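Local coordinates for protein 2,3-dihydroxybenzoate-AMP ligase (Mycobacterium smegmatis, PDB 5KEI) that is a ligase of the ANL clan of AMP-binding enzymes, built from a large AMP-binding region and a smaller C-terminal domain, at residues Leu99-Asn104 / Ala132-Phe137; Leu209-Gly214 / Ala256-Leu261; Thr297-Val302 / Lys307-Ala312; Asp458-Gly463 / Ala485-Leu490; Ala517-Arg522 / Ser528-Leu533. One frame throughout, in Å; residues are numbered along the deposited sequence.

In the fold
Contacts 1, 2 and 3 lie in the large AMP-binding region, contacts 4 and 5 in the small C-terminal part. Contacts 1 and 2 share a mixed sheet and touch where Phe137 meets Val212; Phe259 of contact 2 in turn packs on Ala300 of contact 3, in a different sheet. Contact 2 is the most central, its centre about 4 Å from the centre of the chain, and adds a water bridge to its leucines. Contacts 1 to 4 are buried, and contact 3 rests on an aromatic face where contact 4 uses small alanines. Contact 5, partly exposed, mixes an apolar pair with charged side chains. Contacts 4 and 5 both reach the three-stranded sheet 482-492, 498-505, 532-535.

Contact 1 of 5, residues Leu99-Asn104 / Ala132-Phe137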
# COMPACT_ATOMS: atom_id res chain seq x y z
N LEU A 99 -14.79 -0.10 4.58
CA LEU A 99 -13.56 -0.31 5.33
C LEU A 99 -13.45 -1.77 5.72
O LEU A 99 -14.39 -2.34 6.26
CB LEU A 99 -13.51 0.57 6.58
CG LEU A 99 -13.51 2.08 6.39
CD1 LEU A 99 -13.40 2.79 7.73
CD2 LEU A 99 -12.39 2.51 5.48
N VAL A 100 -12.31 -2.38 5.45
CA VAL A 100 -12.09 -3.79 5.78
C VAL A 100 -10.86 -4.00 6.68
O VAL A 100 -9.76 -3.52 6.37
CB VAL A 100 -11.94 -4.63 4.51
CG1 VAL A 100 -11.77 -6.10 4.86
CG2 VAL A 100 -13.13 -4.42 3.60
N GLN A 101 -11.05 -4.71 7.78
CA GLN A 101 -9.97 -5.03 8.71
C GLN A 101 -10.15 -6.45 9.26
O GLN A 101 -10.81 -6.65 10.27
CB GLN A 101 -9.91 -4.02 9.86
CG GLN A 101 -8.76 -4.27 10.84
CD GLN A 101 -8.59 -3.17 11.89
OE1 GLN A 101 -9.50 -2.87 12.67
NE2 GLN A 101 -7.41 -2.56 11.90
N LEU A 102 -9.56 -7.42 8.57
CA LEU A 102 -9.73 -8.82 8.92
C LEU A 102 -8.39 -9.54 9.15
O LEU A 102 -7.40 -9.26 8.46
CB LEU A 102 -10.51 -9.55 7.83
CG LEU A 102 -11.97 -9.16 7.61
CD1 LEU A 102 -12.53 -9.95 6.45
CD2 LEU A 102 -12.76 -9.46 8.87
N PRO A 103 -8.37 -10.48 10.11
CA PRO A 103 -7.22 -11.36 10.37
C PRO A 103 -6.91 -12.27 9.18
O PRO A 103 -7.72 -12.34 8.26
CB PRO A 103 -7.68 -12.17 11.57
CG PRO A 103 -9.19 -12.15 11.48
CD PRO A 103 -9.51 -10.79 10.99
N ASN A 104 -5.77 -12.96 9.21
CA ASN A 104 -5.40 -13.92 8.16
C ASN A 104 -6.18 -15.23 8.25
O ASN A 104 -5.74 -16.19 8.88
CB ASN A 104 -3.91 -14.21 8.20
CG ASN A 104 -3.10 -13.11 7.58
OD1 ASN A 104 -3.61 -12.00 7.34
ND2 ASN A 104 -1.84 -13.39 7.31
N ALA A 132 -8.06 6.34 15.35
CA ALA A 132 -7.63 7.53 14.64
C ALA A 132 -7.50 7.26 13.12
O ALA A 132 -8.06 7.99 12.30
CB ALA A 132 -6.33 8.05 15.22
N GLU A 133 -6.78 6.19 12.77
CA GLU A 133 -6.61 5.78 11.36
C GLU A 133 -7.95 5.49 10.66
O GLU A 133 -8.26 6.09 9.63
CB GLU A 133 -5.73 4.53 11.26
CG GLU A 133 -4.27 4.75 11.62
CD GLU A 133 -4.02 4.84 13.12
OE1 GLU A 133 -4.66 4.09 13.89
OE2 GLU A 133 -3.18 5.67 13.53
N LEU A 134 -8.71 4.56 11.22
CA LEU A 134 -9.98 4.15 10.64
C LEU A 134 -10.93 5.33 10.47
O LEU A 134 -11.64 5.42 9.46
CB LEU A 134 -10.63 3.05 11.50
CG LEU A 134 -10.00 1.65 11.48
CD1 LEU A 134 -11.06 0.55 11.63
CD2 LEU A 134 -9.13 1.39 10.24
N THR A 135 -10.93 6.23 11.44
CA THR A 135 -11.77 7.43 11.39
C THR A 135 -11.41 8.30 10.19
O THR A 135 -12.27 8.69 9.41
CB THR A 135 -11.65 8.25 12.69
OG1 THR A 135 -12.51 7.67 13.66
CG2 THR A 135 -12.03 9.70 12.48
N HIS A 136 -10.12 8.59 10.04
CA HIS A 136 -9.62 9.33 8.90
C HIS A 136 -9.89 8.59 7.58
O HIS A 136 -10.26 9.22 6.59
CB HIS A 136 -8.13 9.62 9.08
CG HIS A 136 -7.49 10.28 7.90
ND1 HIS A 136 -7.70 11.62 7.59
CD2 HIS A 136 -6.63 9.81 6.97
CE1 HIS A 136 -7.00 11.93 6.52
NE2 HIS A 136 -6.34 10.85 6.12
N PHE A 137 -9.70 7.27 7.56
CA PHE A 137 -10.04 6.47 6.36
C PHE A 137 -11.53 6.60 5.98
O PHE A 137 -11.85 6.83 4.82
CB PHE A 137 -9.67 4.99 6.54
CG PHE A 137 -8.18 4.74 6.67
CD1 PHE A 137 -7.27 5.65 6.17
CD2 PHE A 137 -7.71 3.61 7.30
CE1 PHE A 137 -5.90 5.44 6.31
CE2 PHE A 137 -6.34 3.38 7.44
CZ PHE A 137 -5.44 4.31 6.94
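Leu99, on a strand of the parallel core of its sheet, meets Leu134 and Phe137 on helix 131-141; the axes of 99-101 and 132-137 run roughly antiparallel (153°) and approach to 10.2 Å. From CB, the side chain turns to put CG anti to the carbonyl carbon (chi1 -63°), so that the branch is presented to the helix. CB and CG serve as the stalk, and the two methyls do the touching. CD1 rests on the helix backbone, 3.6 Å from Leu134 O, while CD2 packs on Phe137 CB at 3.8 Å, the two side chains crossing at about a right angle. Two residues along, on the same side of the strand, Gln101 stretches out and brings OE1 to 3.9 Å from Leu134 CD1, a van der Waals contact. Its amide nitrogen has stronger partners elsewhere: NE2 donates to Leu126 O and His129 O in the loop leading into the helix. Phe137, meanwhile, has Glu133 O over one face of its ring. Branched leucine thus suits the sheet-helix interface, which gains its stability from excluding water, whereas glutamine, buried beside it, has its amide N-H groups taken up by backbone carbonyls.

Contact 2 of 5, residues Leu209-Gly214 / Ala256-Leu261; sequences LLLVSG and AHNFPL
Leu211 supplies the apolar part of this contact, reaching from strand 207-212 toward the start of helix 258-262. Its two methyls divide the work. CD1 lies against the amide end of Asn258, 3.8 Å from OD1, and CD2 meets Leu261 CD2 at 4.2 Å, with Ala256 O at a similar range. The side chain of Leu261 comes near because CG stands anti to its backbone N (chi1 -176°), and it meets Leu211 at a slant. Tyr230, on helix 227-240, touches both leucines and so completes the apolar patch.

The polar interactions fall into three groups. A water joins the backbones: it donates to Ala256 O at 2.7 Å and accepts a weak bond from Val212 N at 3.4 Å. The Asn258 amide is held from outside, where OD1 is hydrogen-bonded to Tyr230 OH, fixing the group on which Leu211 leans. Finally, His257 is the N-cap of the helix. Its ND1 accepts from Phe259 N at 2.9 Å in a nearly straight bond (172°), with the donor close to the ring plane, 14° out of it.

At the end of segment 209-214, Ser213 and Gly214 begin the glycine-rich loop that is a signature of this family. The chemistry implies a join in which leucine methyls make the apolar part, beside a single water that links backbone groups too far apart to bond directly, firmly at Ala256 O and weakly at Val212 N, while the histidine cap settles where the helix starts.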
# COMPACT_ATOMS: atom_id res chain seq x y z
N LEU A 209 -10.21 -1.23 -5.67
CA LEU A 209 -10.09 -1.17 -4.21
C LEU A 209 -9.18 -0.01 -3.80
O LEU A 209 -8.50 0.57 -4.64
CB LEU A 209 -9.57 -2.50 -3.64
CG LEU A 209 -8.32 -3.16 -4.24
CD1 LEU A 209 -7.04 -2.38 -3.96
CD2 LEU A 209 -8.15 -4.58 -3.71
N LEU A 210 -9.15 0.32 -2.50
CA LEU A 210 -8.18 1.30 -2.01
C LEU A 210 -7.18 0.62 -1.07
O LEU A 210 -7.55 -0.07 -0.11
CB LEU A 210 -8.88 2.47 -1.30
CG LEU A 210 -10.04 3.15 -2.07
CD1 LEU A 210 -10.77 4.19 -1.24
CD2 LEU A 210 -9.57 3.77 -3.38
N LEU A 211 -5.90 0.79 -1.35
CA LEU A 211 -4.87 0.34 -0.41
C LEU A 211 -4.53 1.48 0.54
O LEU A 211 -4.83 2.64 0.27
CB LEU A 211 -3.61 -0.14 -1.14
CG LEU A 211 -3.76 -1.28 -2.15
CD1 LEU A 211 -2.50 -1.39 -2.99
CD2 LEU A 211 -4.00 -2.60 -1.44
N VAL A 212 -3.91 1.12 1.65
CA VAL A 212 -3.39 2.09 2.61
C VAL A 212 -1.89 2.32 2.37
O VAL A 212 -1.15 1.39 2.07
CB VAL A 212 -3.65 1.62 4.06
CG1 VAL A 212 -2.99 2.55 5.05
CG2 VAL A 212 -5.15 1.56 4.32
N SER A 213 -1.48 3.57 2.48
CA SER A 213 -0.10 3.98 2.31
C SER A 213 0.70 3.84 3.61
O SER A 213 0.28 4.35 4.65
CB SER A 213 -0.07 5.42 1.83
OG SER A 213 1.25 5.87 1.65
N GLY A 214 1.84 3.17 3.55
CA GLY A 214 2.67 3.00 4.74
C GLY A 214 3.55 4.20 5.03
O GLY A 214 4.78 4.09 5.03
N ALA A 256 -4.01 -7.88 4.00
CA ALA A 256 -4.55 -6.71 3.30
C ALA A 256 -3.44 -5.83 2.74
O ALA A 256 -3.71 -4.91 1.96
CB ALA A 256 -5.44 -5.89 4.22
N HIS A 257 -2.21 -6.10 3.14
CA HIS A 257 -1.09 -5.33 2.61
C HIS A 257 -0.81 -5.73 1.16
O HIS A 257 -0.87 -6.92 0.81
CB HIS A 257 0.16 -5.54 3.46
CG HIS A 257 1.27 -4.59 3.13
ND1 HIS A 257 2.09 -4.74 2.03
CD2 HIS A 257 1.68 -3.45 3.75
CE1 HIS A 257 2.97 -3.76 1.99
NE2 HIS A 257 2.74 -2.96 3.02
N ASN A 258 -0.50 -4.74 0.32
CA ASN A 258 -0.15 -4.96 -1.07
C ASN A 258 0.77 -6.17 -1.30
O ASN A 258 0.56 -6.97 -2.22
CB ASN A 258 0.52 -3.70 -1.63
CG ASN A 258 0.69 -3.75 -3.13
OD1 ASN A 258 -0.15 -4.31 -3.83
ND2 ASN A 258 1.76 -3.15 -3.63
N PHE A 259 1.77 -6.33 -0.43
CA PHE A 259 2.83 -7.30 -0.67
C PHE A 259 2.28 -8.75 -0.68
O PHE A 259 2.45 -9.44 -1.67
CB PHE A 259 3.96 -7.09 0.35
CG PHE A 259 5.21 -7.89 0.07
CD1 PHE A 259 5.45 -8.45 -1.17
CD2 PHE A 259 6.15 -8.08 1.08
CE1 PHE A 259 6.59 -9.18 -1.43
CE2 PHE A 259 7.31 -8.83 0.84
CZ PHE A 259 7.53 -9.38 -0.43
N PRO A 260 1.61 -9.21 0.41
CA PRO A 260 1.03 -10.57 0.28
C PRO A 260 -0.33 -10.61 -0.41
O PRO A 260 -0.91 -11.70 -0.56
CB PRO A 260 0.87 -11.03 1.73
CG PRO A 260 0.62 -9.74 2.49
CD PRO A 260 1.44 -8.68 1.79
N LEU A 261 -0.86 -9.46 -0.80
CA LEU A 261 -2.14 -9.45 -1.50
C LEU A 261 -1.96 -9.66 -3.02
O LEU A 261 -2.74 -10.38 -3.65
CB LEU A 261 -2.87 -8.13 -1.22
CG LEU A 261 -4.28 -8.01 -1.79
CD1 LEU A 261 -5.14 -9.17 -1.31
CD2 LEU A 261 -4.87 -6.66 -1.39
O HOH W 1 -3.50 -2.19 2.07

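Contact 3 of 5, residues Thr297-Val302 / Lys307-Ala312; sequences TATALV and KLWAQA
The Trp309 indole receives Leu301 over one face: CD1 stands 3.5 Å from the centroid of the six-membered ring and only 10° off its normal, a clear CH-pi contact. The second methyl, CD2, extends the same cover toward the far rim, 3.7 Å from CZ2. Thr299 CG2 approaches obliquely, 4.1 Å from CZ3. At the pyrrole side, NE1 donates to Pro282 O, which fixes the rotation of the ring, while Pro284 and Ala287 of helix 284-294 also touch it. The ring reaches the strand because Trp309 CG is anti to its carbonyl carbon (chi1 -75°), and its side chain crosses that of Leu301 at about a right angle.

Strand 298-301 leads straight into helix 303-310 through Val302, the N-cap residue, so this is the local packing of a beta-alpha unit, the helix folding back on its own strand. Thr299 suits its place by having two unlike branches: OG1 is hydrogen-bonded to Leu250 O on adjoining strand 248-251, and the methyl is left for the indole. Dispersion between a polarisable aromatic face and aliphatic methyls is thus the main attraction in this contact, with the buried polar atoms Trp309 NE1 and Thr299 OG1 both satisfied by backbone carbonyls.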
# COMPACT_ATOMS: atom_id res chain seq x y z
N THR A 297 5.41 -23.90 -0.82
CA THR A 297 6.54 -23.70 -1.71
C THR A 297 7.00 -22.23 -1.75
O THR A 297 8.11 -21.94 -2.22
CB THR A 297 6.21 -24.15 -3.15
OG1 THR A 297 5.25 -23.25 -3.72
CG2 THR A 297 5.64 -25.58 -3.16
N ALA A 298 6.17 -21.32 -1.26
CA ALA A 298 6.44 -19.89 -1.40
C ALA A 298 5.87 -19.09 -0.24
O ALA A 298 4.81 -19.41 0.28
CB ALA A 298 5.85 -19.38 -2.74
N THR A 299 6.59 -18.05 0.16
CA THR A 299 6.05 -17.12 1.14
C THR A 299 6.75 -15.78 1.05
O THR A 299 7.75 -15.63 0.36
CB THR A 299 6.16 -17.67 2.57
OG1 THR A 299 5.45 -16.81 3.47
CG2 THR A 299 7.62 -17.77 3.02
N ALA A 300 6.20 -14.78 1.73
CA ALA A 300 6.80 -13.47 1.74
C ALA A 300 6.96 -13.03 3.18
O ALA A 300 6.06 -13.22 4.00
CB ALA A 300 5.95 -12.46 0.96
N LEU A 301 8.13 -12.46 3.49
CA LEU A 301 8.45 -12.00 4.83
C LEU A 301 9.14 -10.64 4.78
O LEU A 301 9.45 -10.12 3.72
CB LEU A 301 9.37 -12.99 5.56
CG LEU A 301 8.96 -14.46 5.68
CD1 LEU A 301 10.08 -15.28 6.28
CD2 LEU A 301 7.70 -14.58 6.52
N VAL A 302 9.39 -10.09 5.96
CA VAL A 302 10.10 -8.83 6.10
C VAL A 302 11.48 -9.25 6.62
O VAL A 302 11.62 -10.37 7.11
CB VAL A 302 9.31 -7.87 7.04
CG1 VAL A 302 9.66 -8.09 8.52
CG2 VAL A 302 9.47 -6.43 6.64
N LYS A 307 15.21 -13.16 9.11
CA LYS A 307 16.41 -13.41 9.89
C LYS A 307 16.10 -14.29 11.11
O LYS A 307 16.84 -15.21 11.43
CB LYS A 307 17.06 -12.08 10.32
CG LYS A 307 18.26 -12.27 11.24
CD LYS A 307 19.21 -11.08 11.26
CE LYS A 307 18.57 -9.79 11.75
NZ LYS A 307 19.56 -8.64 11.78
N LEU A 308 14.98 -14.00 11.77
CA LEU A 308 14.52 -14.80 12.89
C LEU A 308 14.29 -16.26 12.49
O LEU A 308 14.74 -17.16 13.19
CB LEU A 308 13.25 -14.18 13.50
CG LEU A 308 12.67 -14.87 14.74
CD1 LEU A 308 13.60 -14.75 15.92
CD2 LEU A 308 11.26 -14.34 15.08
N TRP A 309 13.62 -16.52 11.36
CA TRP A 309 13.40 -17.89 10.88
C TRP A 309 14.69 -18.63 10.61
O TRP A 309 14.78 -19.82 10.86
CB TRP A 309 12.60 -17.94 9.57
CG TRP A 309 11.14 -17.66 9.66
CD1 TRP A 309 10.48 -17.03 10.66
CD2 TRP A 309 10.16 -18.01 8.68
NE1 TRP A 309 9.14 -16.96 10.37
CE2 TRP A 309 8.92 -17.56 9.16
CE3 TRP A 309 10.21 -18.67 7.45
CZ2 TRP A 309 7.73 -17.73 8.44
CZ3 TRP A 309 9.04 -18.85 6.75
CH2 TRP A 309 7.81 -18.38 7.25
N ALA A 310 15.64 -17.92 10.01
CA ALA A 310 16.93 -18.50 9.64
C ALA A 310 17.69 -19.00 10.87
O ALA A 310 18.18 -20.12 10.89
CB ALA A 310 17.76 -17.47 8.87
N GLN A 311 17.77 -18.17 11.90
CA GLN A 311 18.46 -18.57 13.11
C GLN A 311 17.55 -19.41 13.99
O GLN A 311 17.77 -19.55 15.18
CB GLN A 311 18.98 -17.34 13.87
CG GLN A 311 17.91 -16.42 14.39
CD GLN A 311 18.46 -15.10 14.90
OE1 GLN A 311 19.49 -14.62 14.41
NE2 GLN A 311 17.78 -14.52 15.88
N ALA A 312 16.51 -19.99 13.38
CA ALA A 312 15.64 -20.93 14.07
C ALA A 312 15.95 -22.32 13.57
O ALA A 312 15.63 -23.31 14.22
CB ALA A 312 14.17 -20.60 13.84

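Contact 4 of 5, residues Asp458-Gly463 / Ala485-Leu490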
# COMPACT_ATOMS: atom_id res chain seq x y z
N ASP A 458 15.45 15.87 5.35
CA ASP A 458 15.48 17.33 5.32
C ASP A 458 15.54 17.85 6.75
O ASP A 458 14.52 18.01 7.44
CB ASP A 458 14.26 17.86 4.56
CG ASP A 458 14.33 19.35 4.30
OD1 ASP A 458 15.36 19.96 4.66
OD2 ASP A 458 13.35 19.91 3.74
N VAL A 459 16.76 18.10 7.21
CA VAL A 459 16.98 18.40 8.62
C VAL A 459 17.29 19.87 8.87
O VAL A 459 18.10 20.48 8.17
CB VAL A 459 18.12 17.54 9.19
CG1 VAL A 459 19.36 17.64 8.31
CG2 VAL A 459 18.44 17.96 10.61
N ILE A 460 16.61 20.43 9.87
CA ILE A 460 16.92 21.77 10.36
C ILE A 460 17.60 21.70 11.71
O ILE A 460 17.05 21.12 12.66
CB ILE A 460 15.66 22.63 10.51
CG1 ILE A 460 14.86 22.62 9.20
CG2 ILE A 460 16.06 24.04 10.97
CD1 ILE A 460 13.52 23.34 9.29
N VAL A 461 18.80 22.26 11.81
CA VAL A 461 19.56 22.19 13.05
C VAL A 461 19.18 23.38 13.94
O VAL A 461 19.76 24.45 13.84
CB VAL A 461 21.09 22.12 12.79
CG1 VAL A 461 21.86 22.00 14.09
CG2 VAL A 461 21.39 20.92 11.92
N ARG A 462 18.18 23.17 14.79
CA ARG A 462 17.64 24.23 15.64
C ARG A 462 18.03 24.03 17.10
O ARG A 462 17.41 23.23 17.80
CB ARG A 462 16.12 24.29 15.52
CG ARG A 462 15.53 25.34 16.41
CD ARG A 462 14.04 25.25 16.64
NE ARG A 462 13.58 26.52 17.22
CZ ARG A 462 13.56 26.80 18.52
NH1 ARG A 462 13.92 25.90 19.43
NH2 ARG A 462 13.16 27.99 18.92
N GLY A 463 19.02 24.78 17.56
CA GLY A 463 19.58 24.54 18.87
C GLY A 463 20.21 23.16 18.92
O GLY A 463 20.91 22.75 18.00
N ALA A 485 2.58 23.42 3.04
CA ALA A 485 3.48 23.91 4.09
C ALA A 485 4.93 23.64 3.75
O ALA A 485 5.25 22.63 3.13
CB ALA A 485 3.14 23.28 5.43
N ALA A 486 5.82 24.55 4.15
CA ALA A 486 7.26 24.34 4.00
C ALA A 486 8.03 24.81 5.25
O ALA A 486 7.99 25.99 5.60
CB ALA A 486 7.78 25.04 2.76
N ALA A 487 8.71 23.88 5.92
CA ALA A 487 9.55 24.22 7.06
C ALA A 487 10.94 24.50 6.51
O ALA A 487 11.56 23.65 5.88
CB ALA A 487 9.58 23.10 8.10
N VAL A 488 11.41 25.72 6.73
CA VAL A 488 12.65 26.17 6.13
C VAL A 488 13.64 26.59 7.23
O VAL A 488 13.23 27.04 8.31
CB VAL A 488 12.37 27.32 5.14
CG1 VAL A 488 13.57 27.61 4.33
CG2 VAL A 488 11.21 26.95 4.21
N ALA A 489 14.92 26.42 6.95
CA ALA A 489 15.99 26.80 7.86
C ALA A 489 16.51 28.19 7.55
O ALA A 489 16.87 28.49 6.41
CB ALA A 489 17.13 25.78 7.80
N LEU A 490 16.52 29.04 8.57
CA LEU A 490 17.13 30.37 8.46
C LEU A 490 18.27 30.49 9.46
O LEU A 490 18.14 30.04 10.60
CB LEU A 490 16.09 31.44 8.71
CG LEU A 490 14.97 31.43 7.69
CD1 LEU A 490 13.86 32.33 8.19
CD2 LEU A 490 15.47 31.88 6.33
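Ala487 O, which Ile460 CD1 touches at 3.9 Å, accepts a hydrogen bond from Lys549 NZ, and the same ammonium makes a salt bridge with Asp458 OD2. One lysine at the start of helix 549-553 thereby grips both segments, although no hydrogen bond runs directly between them.

The direct contact belongs to Ile460. With CG1 anti to the carbonyl carbon (chi1 -53°), CG2 falls anti to the backbone N, and the beta-branched side chain spreads over the other strand in two directions. CG2 sits on Ala489 CB at 3.8 Å. The longer arm continues extended to CD1, which lies 4.1 Å from Ala487 CB and 3.8 Å from Val488 O. Alanine suits both positions, since a single methyl lets the strands come close: the axes of 459-462 and 485-490 approach to 7.3 Å and cross at 49°. Val488, between the two alanines, points its side chain away from Ile460.

In the C-terminal part of the chain, strand 459-462 forms a two-stranded antiparallel hairpin with strand 465-468 and packs across the three-stranded sheet that contains strand 482-492. Ile460 also reaches Ile499 on the central strand 498-505. Ala487 meets helix 469-477 through Ala469 and Leu472, and Val488 turns instead to Ile552 and Val553 of helix 549-553, so strand 482-492 lies between the hairpin and that helix.

Contact 5 of 5, residues Ala517-Arg522 / Ser528-Leu533; sequences AHLEQR and SRPDAL
Leu519 and Arg529 both hold CG anti to their carbonyl carbons (chi1 -65° and -59°), which brings Leu519 CD1 to 4.1 Å from Arg529 CG as the two side chains slide past each other in opposite directions. They close the second half of a beta-alpha-beta unit, strand 498-505, helix 512-521 and strand 532-535, on the return from helix to final strand. Leu519 CD1 also presses on Pro530 CD at 3.6 Å; leucine suits this inner side of the helix, where Leu472 and Leu476 of helix 469-477 add to the apolar surroundings, and the proline ring leans further on Ile499 and Ala501 of the sheet.

Nearer the solvent, Arg529 stretches out from CG to NE and carries its guanidinium to Glu520. The charges do not pair closely: Glu520 OE2 and Arg529 NH2 stand 4.5 Å apart, beyond a salt bridge, and the carboxylate and guanidinium planes are turned 42° from each other. A long-range attraction is probable, while NH2 donates its hydrogen bond to Val524 O in the connecting loop. The touching is done instead by the aliphatic part of the glutamate: Glu520 CB sits over one face of the guanidinium, 3.4 Å from Arg529 NH2.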
# COMPACT_ATOMS: atom_id res chain seq x y z
N ALA A 517 -0.42 25.51 19.12
CA ALA A 517 -1.39 24.71 19.87
C ALA A 517 -1.73 23.40 19.14
O ALA A 517 -1.83 22.34 19.76
CB ALA A 517 -2.65 25.52 20.13
N HIS A 518 -1.91 23.49 17.82
CA HIS A 518 -2.21 22.32 17.00
C HIS A 518 -1.06 21.33 17.02
O HIS A 518 -1.28 20.11 17.06
CB HIS A 518 -2.50 22.74 15.55
CG HIS A 518 -2.72 21.60 14.61
ND1 HIS A 518 -3.96 21.04 14.39
CD2 HIS A 518 -1.85 20.90 13.84
CE1 HIS A 518 -3.85 20.06 13.52
NE2 HIS A 518 -2.58 19.95 13.17
N LEU A 519 0.17 21.84 16.99
CA LEU A 519 1.34 20.96 17.05
C LEU A 519 1.49 20.24 18.39
O LEU A 519 1.97 19.11 18.43
CB LEU A 519 2.61 21.75 16.75
CG LEU A 519 2.64 22.29 15.33
CD1 LEU A 519 4.00 22.89 15.05
CD2 LEU A 519 2.31 21.18 14.34
N GLU A 520 1.09 20.89 19.47
CA GLU A 520 1.24 20.32 20.81
C GLU A 520 0.23 19.20 21.06
O GLU A 520 0.57 18.16 21.63
CB GLU A 520 1.09 21.42 21.87
CG GLU A 520 1.10 20.89 23.29
CD GLU A 520 0.73 21.95 24.30
OE1 GLU A 520 0.07 22.94 23.90
OE2 GLU A 520 1.11 21.81 25.49
N GLN A 521 -1.01 19.41 20.63
CA GLN A 521 -2.06 18.39 20.69
C GLN A 521 -1.68 17.12 19.91
O GLN A 521 -2.16 16.03 20.23
CB GLN A 521 -3.38 18.95 20.16
CG GLN A 521 -3.96 20.10 20.99
CD GLN A 521 -4.35 19.68 22.41
OE1 GLN A 521 -3.59 19.90 23.37
NE2 GLN A 521 -5.53 19.08 22.56
N ARG A 522 -0.81 17.27 18.90
CA ARG A 522 -0.37 16.14 18.10
C ARG A 522 0.91 15.51 18.66
O ARG A 522 1.40 14.51 18.13
CB ARG A 522 -0.14 16.57 16.64
CG ARG A 522 -1.40 17.13 15.95
CD ARG A 522 -1.18 17.30 14.45
NE ARG A 522 -0.59 16.10 13.87
CZ ARG A 522 -1.31 15.05 13.49
NH1 ARG A 522 -2.63 15.07 13.63
NH2 ARG A 522 -0.71 13.98 12.97
N SER A 528 10.71 21.72 18.40
CA SER A 528 10.51 21.42 17.00
C SER A 528 9.35 22.21 16.41
O SER A 528 8.82 21.86 15.35
CB SER A 528 10.26 19.92 16.79
OG SER A 528 11.44 19.16 16.99
N ARG A 529 8.94 23.28 17.09
CA ARG A 529 7.86 24.10 16.57
C ARG A 529 8.45 25.28 15.83
O ARG A 529 9.55 25.72 16.16
CB ARG A 529 6.94 24.53 17.70
CG ARG A 529 6.32 23.36 18.44
CD ARG A 529 5.34 23.84 19.49
NE ARG A 529 5.03 22.80 20.45
CZ ARG A 529 4.67 23.03 21.70
NH1 ARG A 529 4.57 24.28 22.14
NH2 ARG A 529 4.42 22.02 22.52
N PRO A 530 7.74 25.79 14.81
CA PRO A 530 8.32 26.87 14.00
C PRO A 530 8.48 28.15 14.81
O PRO A 530 7.60 28.45 15.62
CB PRO A 530 7.29 27.08 12.87
CG PRO A 530 6.30 25.99 13.00
CD PRO A 530 6.36 25.49 14.42
N ASP A 531 9.58 28.87 14.61
CA ASP A 531 9.80 30.14 15.28
C ASP A 531 9.02 31.27 14.61
O ASP A 531 8.69 32.29 15.24
CB ASP A 531 11.30 30.49 15.31
CG ASP A 531 12.15 29.37 15.88
OD1 ASP A 531 12.18 29.20 17.13
OD2 ASP A 531 12.81 28.66 15.08
N ALA A 532 8.72 31.11 13.32
CA ALA A 532 8.02 32.15 12.57
C ALA A 532 7.08 31.56 11.54
O ALA A 532 7.29 30.45 11.05
CB ALA A 532 9.02 33.07 11.90
N LEU A 533 6.02 32.29 11.23
CA LEU A 533 5.03 31.83 10.27
C LEU A 533 4.90 32.84 9.14
O LEU A 533 4.72 34.03 9.39
CB LEU A 533 3.69 31.62 10.97
CG LEU A 533 2.48 31.44 10.07
CD1 LEU A 533 2.50 30.07 9.42
CD2 LEU A 533 1.23 31.65 10.89